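3-carboxy-cis,cis-muconate cycloisomerase (Pseudomonas putida, PDB 1RE5) belongs to the fumarase/aspartase superfamily of largely helical enzymes and forms an assembly of four chains. Local coordinates at residues T296-P299 with G300-T304; P328-C331 with C332-G336. All coordinates share one frame; numbering follows the deposited sequence.

Contact 1 of 2, residues T296-P299 with G300-T304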
ATOM      1  N   THR D 296      -6.143  -9.770  -0.184  1.00 14.69           N
ATOM      2  CA  THR D 296      -5.317  -9.142   0.842  1.00 15.37           C
ATOM      3  C   THR D 296      -3.935  -8.770   0.300  1.00 16.95           C
ATOM      4  O   THR D 296      -3.388  -7.735   0.657  1.00 18.97           O
ATOM      5  CB  THR D 296      -5.118 -10.080   2.034  1.00 15.39           C
ATOM      6  OG1 THR D 296      -6.392 -10.527   2.504  1.00 14.54           O
ATOM      7  CG2 THR D 296      -4.386  -9.364   3.153  1.00 14.49           C
ATOM      8  N   ARG D 297      -3.387  -9.613  -0.573  1.00 18.04           N
ATOM      9  CA  ARG D 297      -2.062  -9.406  -1.154  1.00 17.76           C
ATOM     10  C   ARG D 297      -1.983  -8.433  -2.312  1.00 17.62           C
ATOM     11  O   ARG D 297      -1.054  -7.639  -2.398  1.00 19.07           O
ATOM     12  CB  ARG D 297      -1.494 -10.737  -1.644  1.00 18.70           C
ATOM     13  CG  ARG D 297      -1.228 -11.743  -0.558  1.00 21.69           C
ATOM     14  CD  ARG D 297       0.237 -11.860  -0.357  1.00 23.63           C
ATOM     15  NE  ARG D 297       0.862 -12.658  -1.400  1.00 25.18           N
ATOM     16  CZ  ARG D 297       1.986 -12.312  -2.024  1.00 26.69           C
ATOM     17  NH1 ARG D 297       2.604 -11.162  -1.723  1.00 20.99           N
ATOM     18  NH2 ARG D 297       2.517 -13.147  -2.913  1.00 26.52           N
ATOM     19  N   VAL D 298      -2.947  -8.516  -3.216  1.00 17.78           N
ATOM     20  CA  VAL D 298      -2.940  -7.696  -4.417  1.00 16.96           C
ATOM     21  C   VAL D 298      -2.891  -6.186  -4.235  1.00 17.61           C
ATOM     22  O   VAL D 298      -2.128  -5.522  -4.933  1.00 19.08           O
ATOM     23  CB  VAL D 298      -4.140  -8.087  -5.339  1.00 17.48           C
ATOM     24  CG1 VAL D 298      -4.233  -7.153  -6.539  1.00 15.31           C
ATOM     25  CG2 VAL D 298      -3.975  -9.530  -5.814  1.00 14.97           C
ATOM     26  N   PRO D 299      -3.675  -5.614  -3.292  1.00 17.35           N
ATOM     27  CA  PRO D 299      -3.622  -4.146  -3.134  1.00 16.10           C
ATOM     28  C   PRO D 299      -2.195  -3.585  -2.995  1.00 16.05           C
ATOM     29  O   PRO D 299      -1.849  -2.560  -3.585  1.00 17.40           O
ATOM     30  CB  PRO D 299      -4.486  -3.884  -1.896  1.00 14.04           C
ATOM     31  CG  PRO D 299      -5.448  -5.043  -1.885  1.00 16.48           C
ATOM     32  CD  PRO D 299      -4.573  -6.227  -2.291  1.00 16.97           C
ATOM     33  N   GLY D 300      -1.363  -4.260  -2.220  1.00 16.32           N
ATOM     34  CA  GLY D 300       0.005  -3.802  -2.060  1.00 16.94           C
ATOM     35  C   GLY D 300       0.804  -3.906  -3.352  1.00 16.95           C
ATOM     36  O   GLY D 300       1.578  -2.998  -3.690  1.00 16.95           O
ATOM     37  N   LEU D 301       0.627  -5.003  -4.082  1.00 15.93           N
ATOM     38  CA  LEU D 301       1.350  -5.182  -5.334  1.00 17.91           C
ATOM     39  C   LEU D 301       0.905  -4.145  -6.353  1.00 18.22           C
ATOM     40  O   LEU D 301       1.704  -3.651  -7.147  1.00 19.51           O
ATOM     41  CB  LEU D 301       1.140  -6.593  -5.881  1.00 16.74           C
ATOM     42  CG  LEU D 301       1.737  -7.628  -4.937  1.00 15.65           C
ATOM     43  CD1 LEU D 301       1.380  -9.023  -5.394  1.00 14.18           C
ATOM     44  CD2 LEU D 301       3.252  -7.410  -4.877  1.00 14.66           C
ATOM     45  N   LEU D 302      -0.371  -3.801  -6.313  1.00 18.74           N
ATOM     46  CA  LEU D 302      -0.908  -2.803  -7.219  1.00 20.60           C
ATOM     47  C   LEU D 302      -0.350  -1.412  -6.950  1.00 20.24           C
ATOM     48  O   LEU D 302      -0.032  -0.661  -7.886  1.00 17.97           O
ATOM     49  CB  LEU D 302      -2.406  -2.725  -7.063  1.00 23.79           C
ATOM     50  CG  LEU D 302      -3.089  -3.114  -8.340  1.00 27.64           C
ATOM     51  CD1 LEU D 302      -2.838  -4.591  -8.579  1.00 28.81           C
ATOM     52  CD2 LEU D 302      -4.571  -2.796  -8.222  1.00 31.38           C
ATOM     53  N   SER D 303      -0.265  -1.057  -5.667  1.00 19.21           N
ATOM     54  CA  SER D 303       0.223   0.266  -5.325  1.00 18.56           C
ATOM     55  C   SER D 303       1.663   0.394  -5.759  1.00 18.21           C
ATOM     56  O   SER D 303       2.113   1.497  -6.067  1.00 18.67           O
ATOM     57  CB  SER D 303       0.054   0.547  -3.832  1.00 17.39           C
ATOM     58  OG  SER D 303       0.800  -0.356  -3.051  1.00 18.91           O
ATOM     59  N   THR D 304       2.380  -0.727  -5.830  1.00 17.54           N
ATOM     60  CA  THR D 304       3.771  -0.666  -6.276  1.00 17.83           C
ATOM     61  C   THR D 304       3.822  -0.170  -7.719  1.00 18.00           C
ATOM     62  O   THR D 304       4.624   0.701  -8.062  1.00 18.45           O
ATOM     63  CB  THR D 304       4.485  -2.033  -6.200  1.00 17.96           C
ATOM     64  OG1 THR D 304       4.657  -2.415  -4.826  1.00 20.80           O
ATOM     65  CG2 THR D 304       5.862  -1.945  -6.856  1.00 16.19           C
TER

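Contact 2 of 2, residues P328-C331 with C332-G336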
ATOM      1  N   PRO D 328       3.896  -9.796 -12.853  1.00 21.00           N
ATOM      2  CA  PRO D 328       3.624 -11.231 -12.958  1.00 20.93           C
ATOM      3  C   PRO D 328       2.982 -11.764 -11.675  1.00 20.73           C
ATOM      4  O   PRO D 328       2.037 -12.551 -11.725  1.00 22.04           O
ATOM      5  CB  PRO D 328       5.004 -11.822 -13.231  1.00 19.96           C
ATOM      6  CG  PRO D 328       5.670 -10.729 -14.013  1.00 20.72           C
ATOM      7  CD  PRO D 328       5.292  -9.503 -13.215  1.00 20.77           C
ATOM      8  N   ASP D 329       3.474 -11.334 -10.525  1.00 21.30           N
ATOM      9  CA  ASP D 329       2.889 -11.808  -9.279  1.00 24.17           C
ATOM     10  C   ASP D 329       1.394 -11.547  -9.234  1.00 22.90           C
ATOM     11  O   ASP D 329       0.620 -12.406  -8.816  1.00 22.88           O
ATOM     12  CB  ASP D 329       3.547 -11.140  -8.068  1.00 28.30           C
ATOM     13  CG  ASP D 329       4.819 -11.835  -7.647  1.00 33.52           C
ATOM     14  OD1 ASP D 329       5.392 -11.436  -6.601  1.00 37.12           O
ATOM     15  OD2 ASP D 329       5.244 -12.779  -8.366  1.00 36.59           O
ATOM     16  N   ILE D 330       0.990 -10.351  -9.654  1.00 21.80           N
ATOM     17  CA  ILE D 330      -0.421  -9.994  -9.647  1.00 20.77           C
ATOM     18  C   ILE D 330      -1.219 -10.968 -10.513  1.00 20.89           C
ATOM     19  O   ILE D 330      -2.227 -11.510 -10.074  1.00 19.86           O
ATOM     20  CB  ILE D 330      -0.626  -8.554 -10.149  1.00 19.69           C
ATOM     21  CG1 ILE D 330       0.044  -7.570  -9.192  1.00 17.95           C
ATOM     22  CG2 ILE D 330      -2.111  -8.251 -10.249  1.00 21.21           C
ATOM     23  CD1 ILE D 330       0.064  -6.146  -9.675  1.00 16.04           C
ATOM     24  N   CYS D 331      -0.750 -11.195 -11.737  1.00 21.72           N
ATOM     25  CA  CYS D 331      -1.412 -12.110 -12.658  1.00 20.59           C
ATOM     26  C   CYS D 331      -1.547 -13.515 -12.082  1.00 20.96           C
ATOM     27  O   CYS D 331      -2.604 -14.151 -12.199  1.00 20.45           O
ATOM     28  CB  CYS D 331      -0.640 -12.168 -13.972  1.00 19.44           C
ATOM     29  SG  CYS D 331      -0.817 -10.673 -14.959  1.00 20.44           S
ATOM     30  N   CYS D 332      -0.482 -14.009 -11.462  1.00 20.77           N
ATOM     31  CA  CYS D 332      -0.525 -15.350 -10.899  1.00 21.75           C
ATOM     32  C   CYS D 332      -1.489 -15.439  -9.727  1.00 22.23           C
ATOM     33  O   CYS D 332      -2.275 -16.381  -9.626  1.00 24.10           O
ATOM     34  CB  CYS D 332       0.878 -15.787 -10.475  1.00 22.00           C
ATOM     35  SG  CYS D 332       1.977 -15.939 -11.886  1.00 19.87           S
ATOM     36  N   LEU D 333      -1.430 -14.445  -8.848  1.00 23.45           N
ATOM     37  CA  LEU D 333      -2.298 -14.386  -7.674  1.00 22.72           C
ATOM     38  C   LEU D 333      -3.764 -14.432  -8.082  1.00 21.90           C
ATOM     39  O   LEU D 333      -4.566 -15.175  -7.504  1.00 22.72           O
ATOM     40  CB  LEU D 333      -2.019 -13.097  -6.895  1.00 23.90           C
ATOM     41  CG  LEU D 333      -1.439 -13.155  -5.471  1.00 24.99           C
ATOM     42  CD1 LEU D 333      -0.901 -14.543  -5.138  1.00 25.17           C
ATOM     43  CD2 LEU D 333      -0.340 -12.104  -5.358  1.00 24.37           C
ATOM     44  N   VAL D 334      -4.111 -13.634  -9.081  1.00 19.97           N
ATOM     45  CA  VAL D 334      -5.472 -13.587  -9.560  1.00 20.10           C
ATOM     46  C   VAL D 334      -5.868 -14.891 -10.266  1.00 21.73           C
ATOM     47  O   VAL D 334      -6.995 -15.374 -10.095  1.00 22.13           O
ATOM     48  CB  VAL D 334      -5.659 -12.385 -10.502  1.00 19.83           C
ATOM     49  CG1 VAL D 334      -7.055 -12.387 -11.092  1.00 19.28           C
ATOM     50  CG2 VAL D 334      -5.421 -11.088  -9.728  1.00 19.67           C
ATOM     51  N   SER D 335      -4.952 -15.471 -11.043  1.00 21.16           N
ATOM     52  CA  SER D 335      -5.252 -16.715 -11.754  1.00 20.03           C
ATOM     53  C   SER D 335      -5.578 -17.803 -10.743  1.00 20.51           C
ATOM     54  O   SER D 335      -6.442 -18.644 -10.969  1.00 21.78           O
ATOM     55  CB  SER D 335      -4.067 -17.146 -12.614  1.00 20.11           C
ATOM     56  OG  SER D 335      -3.049 -17.713 -11.810  1.00 22.65           O
ATOM     57  N   GLY D 336      -4.888 -17.782  -9.612  1.00 21.32           N
ATOM     58  CA  GLY D 336      -5.156 -18.769  -8.586  1.00 20.95           C
ATOM     59  C   GLY D 336      -6.511 -18.550  -7.943  1.00 22.65           C
ATOM     60  O   GLY D 336      -7.182 -19.513  -7.559  1.00 23.68           O
TER

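Contact 1 of 2, residues T296-P299 with G300-T304
Val298 and Leu302, one turn apart on helix 286-307, meet through their methyl groups. Val298 CG1 lies 3.6 Å from Leu302 CD1, and the two side chains slant across each other. CG1 of Val298 is anti to its backbone N (chi1 175°), the branch that lies beside the carbonyl carbon and faces the next turn. The same pair is joined through the backbone: Leu302 N donates to Val298 O at 2.8 Å. Next to it, Ser303 N donates to Pro299 O at 3.0 Å. These are ordinary helical i to i+4 bonds. Pro299 has no N-H to give, so the helix is kinked where that bond to the preceding turn is missing.

Gly300 O takes two donors from the same face of its plane. Thr304 N is 3.2 Å from Gly300 O. Ser303 OG is 2.8 Å from Gly300 O and comes in well off the carbonyl axis. Ser303 OG sits between its own N and carbonyl carbon (chi1 62°), which turns the hydroxyl back toward the preceding turn. It also makes a weak hydrogen bond to a bound 2,3-dihydroxy-1,4-dithiobutane. Leu301 CD1 stands 4.4 Å from Arg297 NH1, oblique to the guanidinium.

Farther out, Leu301 and Leu302 pack on helix 319-347. Leu301 also meets Leu301 of a second subunit, while Pro299 and Leu302 touch Phe306 of a third. The arrangement is a proline-kinked turn within a buried helix of a tetrameric helical assembly. Thr296, Arg297, Pro299, Gly300, Ser303 and Thr304 line the pockets where 2,3-dihydroxy-1,4-dithiobutane is bound in this entry.

Contact 2 of 2, residues P328-C331 with C332-G336
Leu333 and Val334 lie against the carbonyl oxygens of Asp329 and Ile330, one turn back in a regular stretch of alpha helix. The turn belongs to helix 319-347, one of the long helices in the elongated helical body of this lyase-family protein. Pro328 lacks an N-H for the turn before it, and the helix is kinked there.

Four backbone hydrogen bonds of the i to i+4 kind run across the contact. They start from the carbonyls of Pro328 to Cys331, the four residues that begin at the proline. Cys332 N binds Pro328 O at 2.9 Å, and Leu333 N binds Asp329 O at the same length. Val334 N to Ile330 O follows at 3.0 Å, then Ser335 N to Cys331 O at 2.9 Å.

The apolar contacts are lighter. Val334 CG2 is 4.4 Å from Ile330 CG2, a loose methyl pair. The Val334 torsion (chi1 176°) turns CG2 back toward the preceding turn, where it also lies beside Ile330 O. Leu333 CD2 lies 3.6 Å from Asp329 O, so this leucine runs along the backbone of the turn before it.

Packing with other parts of the protein surrounds the turn. Ile330 meets Leu305 of helix 286-307, and Ala237 and Leu240 of helix 231-257. Cys331 packs on Phe19 and Phe236, and Cys332 on Thr11 and Arg16. Asp329 packs on Asp329 of a second subunit.

The side-chain hydrogen bonds centre on Ser335. Ala12 N makes a hydrogen bond with the Ser335 hydroxyl, which ties the helix to the N-terminal part of the chain. With chi1 at 76°, the hydroxyl folds back along the helix. There Ser335 OG donates to Cys332 O at 2.7 Å, and Gly336 N is a second donor to that oxygen.

In the fold
Contact 1 lies on helix 286-307 and contact 2 on helix 319-347, the next helix along the chain. Contact 1 comes first in the sequence, and the two do not interleave. Their centres are about 11 Å apart, and they pack directly against each other. Leu302 CD1 meets Ile330 CD1 at 3.5 Å, and Leu301 CD1 meets Leu333 CD2 at the same distance. The aliphatic end of Leu333 also touches the Arg297 guanidinium. The two proline-kinked helices thus share one apolar seam. Leu301 and Leu302 of contact 1 also touch other subunits, so the seam borders the tetramer interface. Contact 2 reaches the second subunit separately, through Asp329.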